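Local coordinates for protein NAD-dependent epimerase/dehydratase (Methanobrevibacter ruminantium, PDB 6DNT) that probably interconverts UDP-N-acetylglucosamine and its C4 epimer using bound NAD, and is held here with UDP-N-acetylmuramic acid, at residues Thr63-Leu68 and Ala94-Ile99; Gly71-Leu76 and Ile86-Leu91; Arg281-Ile286 and Asp293-Tyr298. One frame throughout, in Å; residues are numbered along the deposited sequence.

Overall arrangement
Contacts 1 and 2 belong to one region of the NAD-binding fold, with centres about 10 Å apart. Contact 2 is nested along the chain inside the loop that contact 1 closes. Strands 61-65 and 84-87, one in each contact, are parallel neighbours in the large sheet; Ile64 O and Ile87 N, 2.8 Å apart, probably share a hydrogen bond between them. Both contacts help to build the adenosine end of the cofactor site. Contact 3 follows later in the chain, its centre about 42 Å from that of contact 1 and about 35 Å from that of contact 2. It packs helix 279-289 on segment 293-298, a separate part of the fold whose Val296 side chain lies about 7 Å from the nucleotide sugar.

Contact 1: residues Thr63-Leu68 and Ala94-Ile99. With NAD (nicotinamide-adenine-dinucleotide), chain B.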
loop_
_atom_site.group_PDB
_atom_site.type_symbol
_atom_site.label_atom_id
_atom_site.label_comp_id
_atom_site.label_asym_id
_atom_site.label_seq_id
_atom_site.Cartn_x
_atom_site.Cartn_y
_atom_site.Cartn_z
ATOM N N THR A 63 -16.972 -11.072 19.654
ATOM C CA THR A 63 -17.804 -10.085 18.998
ATOM C C THR A 63 -17.493 -10.146 17.511
ATOM O O THR A 63 -16.361 -9.909 17.107
ATOM C CB THR A 63 -17.520 -8.671 19.518
ATOM O OG1 THR A 63 -17.936 -8.586 20.893
ATOM C CG2 THR A 63 -18.255 -7.625 18.722
ATOM N N ILE A 64 -18.500 -10.487 16.724
ATOM C CA ILE A 64 -18.396 -10.457 15.271
ATOM C C ILE A 64 -18.857 -9.099 14.780
ATOM O O ILE A 64 -19.906 -8.610 15.212
ATOM C CB ILE A 64 -19.258 -11.556 14.634
ATOM C CG1 ILE A 64 -18.685 -12.930 14.983
ATOM C CG2 ILE A 64 -19.366 -11.360 13.117
ATOM C CD1 ILE A 64 -19.573 -14.069 14.503
ATOM N N ILE A 65 -18.096 -8.489 13.861
ATOM C CA ILE A 65 -18.599 -7.342 13.090
ATOM C C ILE A 65 -18.690 -7.785 11.637
ATOM O O ILE A 65 -17.683 -8.158 11.045
ATOM C CB ILE A 65 -17.698 -6.089 13.195
ATOM C CG1 ILE A 65 -17.386 -5.745 14.661
ATOM C CG2 ILE A 65 -18.378 -4.918 12.499
ATOM C CD1 ILE A 65 -16.302 -4.698 14.842
ATOM N N ASP A 66 -19.889 -7.751 11.065
ATOM C CA ASP A 66 -20.085 -8.267 9.712
ATOM C C ASP A 66 -21.306 -7.612 9.119
ATOM O O ASP A 66 -22.355 -7.567 9.765
ATOM C CB ASP A 66 -20.250 -9.786 9.772
ATOM C CG ASP A 66 -20.017 -10.461 8.438
ATOM O OD1 ASP A 66 -20.736 -10.158 7.482
ATOM O OD2 ASP A 66 -19.109 -11.313 8.366
ATOM N N ASN A 67 -21.194 -7.110 7.885
ATOM C CA ASN A 67 -22.325 -6.455 7.246
ATOM C C ASN A 67 -23.209 -7.375 6.374
ATOM O O ASN A 67 -24.098 -6.867 5.687
ATOM C CB ASN A 67 -21.869 -5.237 6.435
ATOM C CG ASN A 67 -21.024 -5.600 5.220
ATOM O OD1 ASN A 67 -20.741 -6.775 4.959
ATOM N ND2 ASN A 67 -20.602 -4.580 4.488
ATOM N N LEU A 68 -22.944 -8.685 6.401
ATOM C CA LEU A 68 -23.679 -9.692 5.625
ATOM C C LEU A 68 -23.605 -9.510 4.106
ATOM O O LEU A 68 -24.424 -10.090 3.387
ATOM C CB LEU A 68 -25.153 -9.761 6.050
ATOM C CG LEU A 68 -25.427 -10.099 7.502
ATOM C CD1 LEU A 68 -26.893 -9.844 7.813
ATOM C CD2 LEU A 68 -25.067 -11.554 7.765
ATOM N N ALA A 94 -19.183 1.543 11.824
ATOM C CA ALA A 94 -19.176 1.083 13.204
ATOM C C ALA A 94 -18.338 1.980 14.096
ATOM O O ALA A 94 -17.345 2.559 13.657
ATOM C CB ALA A 94 -18.652 -0.341 13.277
ATOM N N ASP A 95 -18.738 2.091 15.355
ATOM C CA ASP A 95 -17.948 2.832 16.326
ATOM C C ASP A 95 -16.872 1.893 16.861
ATOM O O ASP A 95 -16.979 1.332 17.944
ATOM C CB ASP A 95 -18.868 3.378 17.425
ATOM C CG ASP A 95 -18.161 4.330 18.369
ATOM O OD1 ASP A 95 -16.925 4.505 18.289
ATOM O OD2 ASP A 95 -18.871 4.900 19.223
ATOM N N LEU A 96 -15.819 1.708 16.064
ATOM C CA LEU A 96 -14.773 0.758 16.393
ATOM C C LEU A 96 -13.969 1.182 17.621
ATOM O O LEU A 96 -13.483 0.327 18.362
ATOM C CB LEU A 96 -13.852 0.508 15.192
ATOM C CG LEU A 96 -14.534 0.029 13.911
ATOM C CD1 LEU A 96 -13.542 0.009 12.741
ATOM C CD2 LEU A 96 -15.165 -1.339 14.100
ATOM N N GLU A 97 -13.848 2.490 17.847
ATOM C CA GLU A 97 -13.163 2.977 19.046
ATOM C C GLU A 97 -13.863 2.425 20.293
ATOM O O GLU A 97 -13.199 1.933 21.206
ATOM C CB GLU A 97 -13.103 4.509 19.102
ATOM C CG GLU A 97 -12.447 5.209 17.909
ATOM C CD GLU A 97 -10.937 5.035 17.778
ATOM O OE1 GLU A 97 -10.436 5.240 16.642
ATOM O OE2 GLU A 97 -10.247 4.740 18.783
ATOM N N LYS A 98 -15.198 2.457 20.293
ATOM C CA LYS A 98 -16.006 1.915 21.408
ATOM C C LYS A 98 -16.027 0.384 21.461
ATOM O O LYS A 98 -15.819 -0.210 22.514
ATOM C CB LYS A 98 -17.436 2.453 21.289
ATOM C CG LYS A 98 -18.371 2.128 22.442
ATOM C CD LYS A 98 -19.799 2.538 22.096
ATOM C CE LYS A 98 -20.771 2.179 23.203
ATOM N NZ LYS A 98 -20.572 3.033 24.405
ATOM N N ILE A 99 -16.250 -0.260 20.320
ATOM C CA ILE A 99 -16.345 -1.724 20.268
ATOM C C ILE A 99 -15.049 -2.400 20.726
ATOM O O ILE A 99 -15.083 -3.415 21.411
ATOM C CB ILE A 99 -16.754 -2.217 18.855
ATOM C CG1 ILE A 99 -18.151 -1.702 18.478
ATOM C CG2 ILE A 99 -16.725 -3.747 18.754
ATOM C CD1 ILE A 99 -18.405 -1.656 16.986
HETATM P PA NAD B . -15.913 -13.964 2.731
HETATM O O1A NAD B . -16.599 -15.274 2.974
HETATM O O2A NAD B . -16.498 -13.029 1.730
HETATM O O5B NAD B . -15.800 -13.244 4.169
HETATM C C5B NAD B . -15.708 -11.826 4.289
HETATM C C4B NAD B . -16.723 -11.430 5.341
HETATM O O4B NAD B . -16.593 -10.028 5.584
HETATM C C3B NAD B . -18.163 -11.665 4.896
HETATM O O3B NAD B . -18.854 -12.352 5.929
HETATM C C2B NAD B . -18.723 -10.280 4.613
HETATM O O2B NAD B . -20.131 -10.114 4.853
HETATM C C1B NAD B . -17.875 -9.410 5.521
HETATM N N9A NAD B . -17.619 -8.037 5.063
HETATM C C8A NAD B . -17.132 -7.644 3.860
HETATM N N7A NAD B . -16.960 -6.299 3.827
HETATM C C5A NAD B . -17.307 -5.828 5.056
HETATM C C6A NAD B . -17.357 -4.510 5.707
HETATM N N6A NAD B . -16.989 -3.412 5.028
HETATM N N1A NAD B . -17.790 -4.457 7.005
HETATM C C2A NAD B . -18.159 -5.559 7.681
HETATM N N3A NAD B . -18.136 -6.804 7.148
HETATM C C4A NAD B . -17.723 -6.972 5.858
HETATM O O3 NAD B . -14.369 -14.218 2.348
HETATM P PN NAD B . -13.342 -15.265 2.945
HETATM O O1N NAD B . -13.794 -15.817 4.264
HETATM O O2N NAD B . -12.932 -16.212 1.850
HETATM O O5D NAD B . -12.098 -14.283 3.174
HETATM C C5D NAD B . -11.762 -13.856 4.499
HETATM C C4D NAD B . -10.452 -13.074 4.423
HETATM O O4D NAD B . -9.419 -13.935 3.936
HETATM C C3D NAD B . -10.521 -11.881 3.477
HETATM O O3D NAD B . -9.753 -10.782 3.997
HETATM C C2D NAD B . -9.890 -12.412 2.213
HETATM O O2D NAD B . -9.370 -11.368 1.400
HETATM C C1D NAD B . -8.829 -13.331 2.776
HETATM N N1N NAD B . -8.363 -14.381 1.864
HETATM C C2N NAD B . -9.172 -15.383 1.479
HETATM C C3N NAD B . -8.710 -16.383 0.628
HETATM C C7N NAD B . -9.572 -17.528 0.148
HETATM O O7N NAD B . -9.068 -18.361 -0.597
HETATM N N7N NAD B . -10.854 -17.627 0.484
HETATM C C4N NAD B . -7.380 -16.317 0.204
HETATM C C5N NAD B . -6.565 -15.272 0.603
HETATM C C6N NAD B . -7.087 -14.298 1.431
#
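Ile65 meets Leu96 and Ile99 where strand 61-65 of the Rossmann-type NAD-binding fold packs against the short helix 96-99. One methyl does most of the work: Ile65 CD1 lies 3.6 Å from Leu96 CD2, the two side chains running obliquely to each other. The same CD1 meets Ile99 CG2 end-on at 4.0 Å. In Ile99, with chi1 at -63°, CG1 lies beside the backbone N and CG2 points opposite that N; Ile99 CG2 thereby also comes within 4.2 Å of Thr63 CG2, touching two residues of the strand. The contact is purely apolar and largely buried; helix 122-142 backs Leu96 through Leu136 and Ala139.

Just beyond Ile65 the chain turns to the cofactor. Asp66 swings its carboxylate away from its own backbone N (chi1 -162°) and takes both hydroxyls of the adenosine ribose, one on each oxygen: NAD O2B donates to Asp66 OD1 at 2.7 Å, and NAD O3B donates to Asp66 OD2 at 2.7 Å. An acid following the second strand, gripping this ribose, is the classical arrangement of NAD-binding Rossmann folds. OD2 also accepts from Leu45 N, which helps to fix the carboxylate's rotation. Replacing Asp66 with an alanine would probably leave both ribose hydroxyls without their acceptors and Leu45 N without its carboxylate partner. Asn67 lays its amide over one face of the adenine, roughly parallel to it, with OD1 3.2 Å from NAD C4A. Ser69 OG and Asp90 OD2 bond to the two ends of this amide and so steady it.

Asp66 also shapes the loop that follows: in an Asx turn, Leu68 N donates to its OD1 at 2.9 Å, nearly along the C-O axis.

Contact 2: residues Gly71-Leu76 and Ile86-Leu91; sequences GKMENL and IIKEDL. With NAD (nicotinamide-adenine-dinucleotide), chain B.
In the Rossmann-type NAD site, loop 71-76 and segment 86-91 both reach the adenosine pocket, and Met73 packs between them, away from the cofactor, against Ile86 and Lys88. The Met73 chain is bent at both chi2 (-58°) and chi3, which folds its thioether back toward segment 86-91. There Met73 SD lies 3.7 Å from Lys88 CE. The lysine runs extended, crossing the methionine at about a right angle, and its NZ reaches to 3.9 Å from Met73 CG. The Met73 methyl also faces Ile86 CD1 end to end, though their modelled closeness is doubtful. Leu76 CD1 approaches the same Ile86 CD1 in a looser apolar touch that is no more certain.

Both segments carry NAD at their ends. Gly71 N donates to NAD O2B at 3.1 Å. At the adenine, Leu91 N donates to NAD N1A at 2.9 Å in a nearly straight bond (166°), while NAD N6A donates to Asp90 OD1 at 3.0 Å; backbone and side chain together thus read the base.

Around these segments, Leu76 also packs on Ile64 of strand 61-65 and on Val53 of helix 47-56, while Ile87 and Leu91 lean on Ile99 and Leu96 of helix 96-99.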
loop_
_atom_site.group_PDB
_atom_site.type_symbol
_atom_site.label_atom_id
_atom_site.label_comp_id
_atom_site.label_asym_id
_atom_site.label_seq_id
_atom_site.Cartn_x
_atom_site.Cartn_y
_atom_site.Cartn_z
ATOM N N GLY A 71 -21.331 -12.875 4.036
ATOM C CA GLY A 71 -21.448 -13.841 5.128
ATOM C C GLY A 71 -22.897 -14.144 5.458
ATOM O O GLY A 71 -23.799 -13.450 4.993
ATOM N N LYS A 72 -23.099 -15.176 6.269
ATOM C CA LYS A 72 -24.431 -15.665 6.626
ATOM C C LYS A 72 -24.406 -16.082 8.080
ATOM O O LYS A 72 -23.452 -16.701 8.519
ATOM C CB LYS A 72 -24.811 -16.923 5.818
ATOM C CG LYS A 72 -24.769 -16.837 4.301
ATOM C CD LYS A 72 -24.754 -18.246 3.713
ATOM C CE LYS A 72 -24.424 -18.271 2.226
ATOM N NZ LYS A 72 -25.638 -18.461 1.389
ATOM N N MET A 73 -25.468 -15.756 8.808
ATOM C CA MET A 73 -25.656 -16.234 10.181
ATOM C C MET A 73 -25.461 -17.748 10.311
ATOM O O MET A 73 -24.801 -18.228 11.238
ATOM C CB MET A 73 -27.068 -15.870 10.655
ATOM C CG MET A 73 -27.265 -14.398 10.993
ATOM S SD MET A 73 -26.151 -13.800 12.269
ATOM C CE MET A 73 -26.410 -15.077 13.513
ATOM N N GLU A 74 -26.033 -18.480 9.358
ATOM C CA GLU A 74 -26.011 -19.938 9.374
ATOM C C GLU A 74 -24.634 -20.552 9.129
ATOM O O GLU A 74 -24.470 -21.743 9.350
ATOM C CB GLU A 74 -27.099 -20.531 8.439
ATOM C CG GLU A 74 -26.862 -20.420 6.939
ATOM C CD GLU A 74 -28.014 -20.987 6.104
ATOM O OE1 GLU A 74 -27.758 -21.487 4.986
ATOM O OE2 GLU A 74 -29.181 -20.941 6.555
ATOM N N ASN A 75 -23.631 -19.765 8.714
ATOM C CA ASN A 75 -22.253 -20.258 8.703
ATOM C C ASN A 75 -21.711 -20.624 10.082
ATOM O O ASN A 75 -20.838 -21.448 10.162
ATOM C CB ASN A 75 -21.273 -19.257 8.041
ATOM C CG ASN A 75 -21.384 -19.213 6.519
ATOM O OD1 ASN A 75 -21.943 -20.138 5.894
ATOM N ND2 ASN A 75 -20.895 -18.145 5.912
ATOM N N LEU A 76 -22.230 -20.045 11.173
ATOM C CA LEU A 76 -21.745 -20.390 12.497
ATOM C C LEU A 76 -22.300 -21.729 12.963
ATOM O O LEU A 76 -23.456 -22.009 12.738
ATOM C CB LEU A 76 -22.148 -19.316 13.514
ATOM C CG LEU A 76 -21.559 -17.931 13.260
ATOM C CD1 LEU A 76 -22.111 -16.937 14.270
ATOM C CD2 LEU A 76 -20.041 -17.991 13.345
ATOM N N ILE A 86 -23.058 -10.390 17.942
ATOM C CA ILE A 86 -22.990 -10.068 16.524
ATOM C C ILE A 86 -23.430 -8.638 16.330
ATOM O O ILE A 86 -24.522 -8.253 16.769
ATOM C CB ILE A 86 -23.880 -10.978 15.664
ATOM C CG1 ILE A 86 -23.545 -12.428 16.017
ATOM C CG2 ILE A 86 -23.660 -10.690 14.165
ATOM C CD1 ILE A 86 -24.501 -13.436 15.469
ATOM N N ILE A 87 -22.591 -7.879 15.626
ATOM C CA ILE A 87 -22.869 -6.498 15.266
ATOM C C ILE A 87 -22.972 -6.486 13.754
ATOM O O ILE A 87 -21.971 -6.714 13.066
ATOM C CB ILE A 87 -21.752 -5.544 15.758
ATOM C CG1 ILE A 87 -21.572 -5.695 17.280
ATOM C CG2 ILE A 87 -22.102 -4.116 15.368
ATOM C CD1 ILE A 87 -20.467 -4.858 17.913
ATOM N N LYS A 88 -24.179 -6.242 13.258
ATOM C CA LYS A 88 -24.483 -6.298 11.827
ATOM C C LYS A 88 -24.304 -4.915 11.239
ATOM O O LYS A 88 -25.254 -4.154 11.072
ATOM C CB LYS A 88 -25.895 -6.829 11.595
ATOM C CG LYS A 88 -26.024 -8.300 11.932
ATOM C CD LYS A 88 -27.389 -8.857 11.551
ATOM C CE LYS A 88 -27.490 -10.329 11.896
ATOM N NZ LYS A 88 -28.850 -10.837 11.576
ATOM N N GLU A 89 -23.054 -4.593 10.923
ATOM C CA GLU A 89 -22.696 -3.261 10.513
ATOM C C GLU A 89 -21.452 -3.278 9.636
ATOM O O GLU A 89 -20.601 -4.163 9.765
ATOM C CB GLU A 89 -22.435 -2.428 11.771
ATOM C CG GLU A 89 -22.432 -0.937 11.560
ATOM C CD GLU A 89 -22.473 -0.156 12.861
ATOM O OE1 GLU A 89 -22.241 -0.754 13.939
ATOM O OE2 GLU A 89 -22.713 1.073 12.794
ATOM N N ASP A 90 -21.382 -2.306 8.736
ATOM C CA ASP A 90 -20.185 -2.079 7.939
ATOM C C ASP A 90 -19.075 -1.538 8.839
ATOM O O ASP A 90 -19.329 -0.647 9.672
ATOM C CB ASP A 90 -20.485 -1.068 6.828
ATOM C CG ASP A 90 -19.467 -1.125 5.698
ATOM O OD1 ASP A 90 -18.263 -0.880 5.934
ATOM O OD2 ASP A 90 -19.879 -1.480 4.575
ATOM N N LEU A 91 -17.844 -2.032 8.678
ATOM C CA LEU A 91 -16.715 -1.478 9.430
ATOM C C LEU A 91 -16.565 0.033 9.258
ATOM O O LEU A 91 -16.087 0.695 10.176
ATOM C CB LEU A 91 -15.384 -2.131 9.045
ATOM C CG LEU A 91 -15.091 -3.514 9.606
ATOM C CD1 LEU A 91 -13.739 -3.962 9.070
ATOM C CD2 LEU A 91 -15.078 -3.580 11.121
HETATM P PA NAD B . -15.913 -13.964 2.731
HETATM O O1A NAD B . -16.599 -15.274 2.974
HETATM O O2A NAD B . -16.498 -13.029 1.730
HETATM O O5B NAD B . -15.800 -13.244 4.169
HETATM C C5B NAD B . -15.708 -11.826 4.289
HETATM C C4B NAD B . -16.723 -11.430 5.341
HETATM O O4B NAD B . -16.593 -10.028 5.584
HETATM C C3B NAD B . -18.163 -11.665 4.896
HETATM O O3B NAD B . -18.854 -12.352 5.929
HETATM C C2B NAD B . -18.723 -10.280 4.613
HETATM O O2B NAD B . -20.131 -10.114 4.853
HETATM C C1B NAD B . -17.875 -9.410 5.521
HETATM N N9A NAD B . -17.619 -8.037 5.063
HETATM C C8A NAD B . -17.132 -7.644 3.860
HETATM N N7A NAD B . -16.960 -6.299 3.827
HETATM C C5A NAD B . -17.307 -5.828 5.056
HETATM C C6A NAD B . -17.357 -4.510 5.707
HETATM N N6A NAD B . -16.989 -3.412 5.028
HETATM N N1A NAD B . -17.790 -4.457 7.005
HETATM C C2A NAD B . -18.159 -5.559 7.681
HETATM N N3A NAD B . -18.136 -6.804 7.148
HETATM C C4A NAD B . -17.723 -6.972 5.858
HETATM O O3 NAD B . -14.369 -14.218 2.348
HETATM P PN NAD B . -13.342 -15.265 2.945
HETATM O O1N NAD B . -13.794 -15.817 4.264
HETATM O O2N NAD B . -12.932 -16.212 1.850
HETATM O O5D NAD B . -12.098 -14.283 3.174
HETATM C C5D NAD B . -11.762 -13.856 4.499
HETATM C C4D NAD B . -10.452 -13.074 4.423
HETATM O O4D NAD B . -9.419 -13.935 3.936
HETATM C C3D NAD B . -10.521 -11.881 3.477
HETATM O O3D NAD B . -9.753 -10.782 3.997
HETATM C C2D NAD B . -9.890 -12.412 2.213
HETATM O O2D NAD B . -9.370 -11.368 1.400
HETATM C C1D NAD B . -8.829 -13.331 2.776
HETATM N N1N NAD B . -8.363 -14.381 1.864
HETATM C C2N NAD B . -9.172 -15.383 1.479
HETATM C C3N NAD B . -8.710 -16.383 0.628
HETATM C C7N NAD B . -9.572 -17.528 0.148
HETATM O O7N NAD B . -9.068 -18.361 -0.597
HETATM N N7N NAD B . -10.854 -17.627 0.484
HETATM C C4N NAD B . -7.380 -16.317 0.204
HETATM C C5N NAD B . -6.565 -15.272 0.603
HETATM C C6N NAD B . -7.087 -14.298 1.431
#

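Contact 3: residues Arg281-Ile286 and Asp293-Tyr298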
loop_
_atom_site.group_PDB
_atom_site.type_symbol
_atom_site.label_atom_id
_atom_site.label_comp_id
_atom_site.label_asym_id
_atom_site.label_seq_id
_atom_site.Cartn_x
_atom_site.Cartn_y
_atom_site.Cartn_z
ATOM N N ARG A 281 -4.900 -32.969 -11.627
ATOM C CA ARG A 281 -4.802 -33.937 -10.534
ATOM C C ARG A 281 -5.916 -33.700 -9.522
ATOM O O ARG A 281 -6.515 -34.653 -8.999
ATOM C CB ARG A 281 -3.428 -33.873 -9.863
ATOM C CG ARG A 281 -3.208 -34.847 -8.717
ATOM C CD ARG A 281 -3.415 -36.302 -9.128
ATOM N NE ARG A 281 -3.302 -37.184 -7.966
ATOM C CZ ARG A 281 -3.988 -38.315 -7.778
ATOM N NH1 ARG A 281 -4.870 -38.770 -8.677
ATOM N NH2 ARG A 281 -3.793 -39.000 -6.652
ATOM N N LEU A 282 -6.209 -32.428 -9.257
ATOM C CA LEU A 282 -7.291 -32.089 -8.353
ATOM C C LEU A 282 -8.621 -32.684 -8.838
ATOM O O LEU A 282 -9.391 -33.253 -8.058
ATOM C CB LEU A 282 -7.430 -30.573 -8.218
ATOM C CG LEU A 282 -8.617 -30.075 -7.387
ATOM C CD1 LEU A 282 -8.399 -30.394 -5.926
ATOM C CD2 LEU A 282 -8.862 -28.586 -7.615
ATOM N N PHE A 283 -8.889 -32.538 -10.119
ATOM C CA PHE A 283 -10.115 -33.067 -10.684
ATOM C C PHE A 283 -10.187 -34.594 -10.508
ATOM O O PHE A 283 -11.245 -35.132 -10.175
ATOM C CB PHE A 283 -10.241 -32.698 -12.154
ATOM C CG PHE A 283 -11.379 -33.379 -12.813
ATOM C CD1 PHE A 283 -12.673 -32.953 -12.561
ATOM C CD2 PHE A 283 -11.168 -34.490 -13.615
ATOM C CE1 PHE A 283 -13.758 -33.607 -13.124
ATOM C CE2 PHE A 283 -12.246 -35.139 -14.183
ATOM C CZ PHE A 283 -13.530 -34.693 -13.946
ATOM N N GLU A 284 -9.069 -35.275 -10.735
ATOM C CA GLU A 284 -9.012 -36.734 -10.549
ATOM C C GLU A 284 -9.353 -37.106 -9.126
ATOM O O GLU A 284 -10.122 -38.033 -8.889
ATOM C CB GLU A 284 -7.628 -37.295 -10.841
ATOM C CG GLU A 284 -7.202 -37.242 -12.283
ATOM C CD GLU A 284 -5.775 -37.745 -12.496
ATOM O OE1 GLU A 284 -5.284 -37.565 -13.630
ATOM O OE2 GLU A 284 -5.151 -38.321 -11.559
ATOM N N ILE A 285 -8.748 -36.399 -8.175
ATOM C CA ILE A 285 -8.944 -36.717 -6.768
ATOM C C ILE A 285 -10.388 -36.470 -6.341
ATOM O O ILE A 285 -10.983 -37.313 -5.680
ATOM C CB ILE A 285 -7.963 -35.948 -5.859
ATOM C CG1 ILE A 285 -6.538 -36.421 -6.110
ATOM C CG2 ILE A 285 -8.327 -36.142 -4.396
ATOM C CD1 ILE A 285 -5.483 -35.531 -5.477
ATOM N N ILE A 286 -10.951 -35.322 -6.716
ATOM C CA ILE A 286 -12.340 -35.005 -6.378
ATOM C C ILE A 286 -13.305 -36.003 -7.041
ATOM O O ILE A 286 -14.264 -36.455 -6.401
ATOM C CB ILE A 286 -12.696 -33.539 -6.726
ATOM C CG1 ILE A 286 -11.981 -32.613 -5.733
ATOM C CG2 ILE A 286 -14.208 -33.313 -6.681
ATOM C CD1 ILE A 286 -12.159 -31.134 -6.020
ATOM N N ASP A 293 -18.018 -40.524 -12.737
ATOM C CA ASP A 293 -17.565 -40.705 -14.120
ATOM C C ASP A 293 -17.889 -39.499 -15.020
ATOM O O ASP A 293 -17.767 -39.576 -16.252
ATOM C CB ASP A 293 -18.184 -41.991 -14.681
ATOM C CG ASP A 293 -17.608 -43.229 -14.031
ATOM O OD1 ASP A 293 -16.371 -43.314 -13.901
ATOM O OD2 ASP A 293 -18.386 -44.111 -13.643
ATOM N N ILE A 294 -18.283 -38.375 -14.412
ATOM C CA ILE A 294 -18.518 -37.148 -15.153
ATOM C C ILE A 294 -17.153 -36.607 -15.590
ATOM O O ILE A 294 -16.252 -36.469 -14.767
ATOM C CB ILE A 294 -19.249 -36.095 -14.284
ATOM C CG1 ILE A 294 -20.678 -36.567 -13.971
ATOM C CG2 ILE A 294 -19.280 -34.732 -14.965
ATOM C CD1 ILE A 294 -21.370 -35.804 -12.859
ATOM N N ASP A 295 -16.996 -36.297 -16.871
ATOM C CA ASP A 295 -15.727 -35.773 -17.349
ATOM C C ASP A 295 -15.677 -34.247 -17.253
ATOM O O ASP A 295 -16.692 -33.588 -17.076
ATOM C CB ASP A 295 -15.418 -36.237 -18.771
ATOM C CG ASP A 295 -13.902 -36.394 -19.030
ATOM O OD1 ASP A 295 -13.045 -35.994 -18.179
ATOM O OD2 ASP A 295 -13.566 -36.908 -20.112
ATOM N N VAL A 296 -14.456 -33.724 -17.356
ATOM C CA VAL A 296 -14.180 -32.297 -17.300
ATOM C C VAL A 296 -13.994 -31.757 -18.715
ATOM O O VAL A 296 -13.500 -32.474 -19.597
ATOM C CB VAL A 296 -12.944 -32.012 -16.403
ATOM C CG1 VAL A 296 -11.642 -32.533 -16.994
ATOM C CG2 VAL A 296 -12.826 -30.528 -16.111
ATOM N N LYS A 297 -14.402 -30.514 -18.932
ATOM C CA LYS A 297 -14.252 -29.831 -20.206
ATOM C C LYS A 297 -13.071 -28.875 -20.077
ATOM O O LYS A 297 -12.742 -28.431 -18.971
ATOM C CB LYS A 297 -15.521 -29.072 -20.570
ATOM C CG LYS A 297 -16.721 -29.999 -20.756
ATOM C CD LYS A 297 -18.011 -29.285 -21.075
ATOM C CE LYS A 297 -18.510 -28.500 -19.873
ATOM N NZ LYS A 297 -19.750 -27.770 -20.167
ATOM N N TYR A 298 -12.437 -28.601 -21.209
ATOM C CA TYR A 298 -11.271 -27.705 -21.290
ATOM C C TYR A 298 -11.584 -26.469 -22.128
ATOM O O TYR A 298 -12.048 -26.571 -23.261
ATOM C CB TYR A 298 -10.068 -28.457 -21.863
ATOM C CG TYR A 298 -9.520 -29.468 -20.903
ATOM C CD1 TYR A 298 -10.013 -30.764 -20.863
ATOM C CD2 TYR A 298 -8.533 -29.120 -20.001
ATOM C CE1 TYR A 298 -9.527 -31.680 -19.951
ATOM C CE2 TYR A 298 -8.035 -30.018 -19.100
ATOM C CZ TYR A 298 -8.535 -31.303 -19.067
ATOM O OH TYR A 298 -8.019 -32.196 -18.161
#
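Phe283 of helix 279-289 carries this contact, its ring laid against Val296 and the backbone that leads up to it. From CB the side chain heads across to segment 293-298, because CG stands anti to the backbone N (chi1 172°). At Phe283 CG the ring begins under the valine, with Val296 CB 4.1 Å away. Along one side, Phe283 CD2 and CE2 each lie 3.9 Å from Val296 CG1. On the other, CD1 and CE1 lie beneath the branch carbon, Phe283 CE1 being 3.7 Å from Val296 CB. At the tip, CZ turns to the main chain: Ile294 O sits in the ring plane at its edge, 3.4 Å from Phe283 CZ, and Val296 N is 3.7 Å from the same atom.

The valine is centred on the face, which makes this a CH-pi contact: Val296 CB is 3.7 Å from the ring centroid and only 11° off the ring normal. Asp295 probably helps to hold the backbone that the ring touches. Its OD1 accepts from Val296 N at 2.8 Å, met from above the carboxylate plane, and its main-chain O bonds to Ser234 OG. Pro235 also touches the phenylalanine.

On the helix, Arg281 NH1 makes a salt bridge to Glu284 OE2, its guanidinium lying over Ile285 CG1. Beyond Val296 the chain becomes strand 297-299, which pairs in parallel with strand 236-238. A helix returning through a short loop to such an edge strand, with UDP-N-acetylmuramic acid about 7 Å from the Val296 side chain, is consistent with the smaller, substrate-binding lobe of extended short-chain dehydrogenase/reductase epimerases.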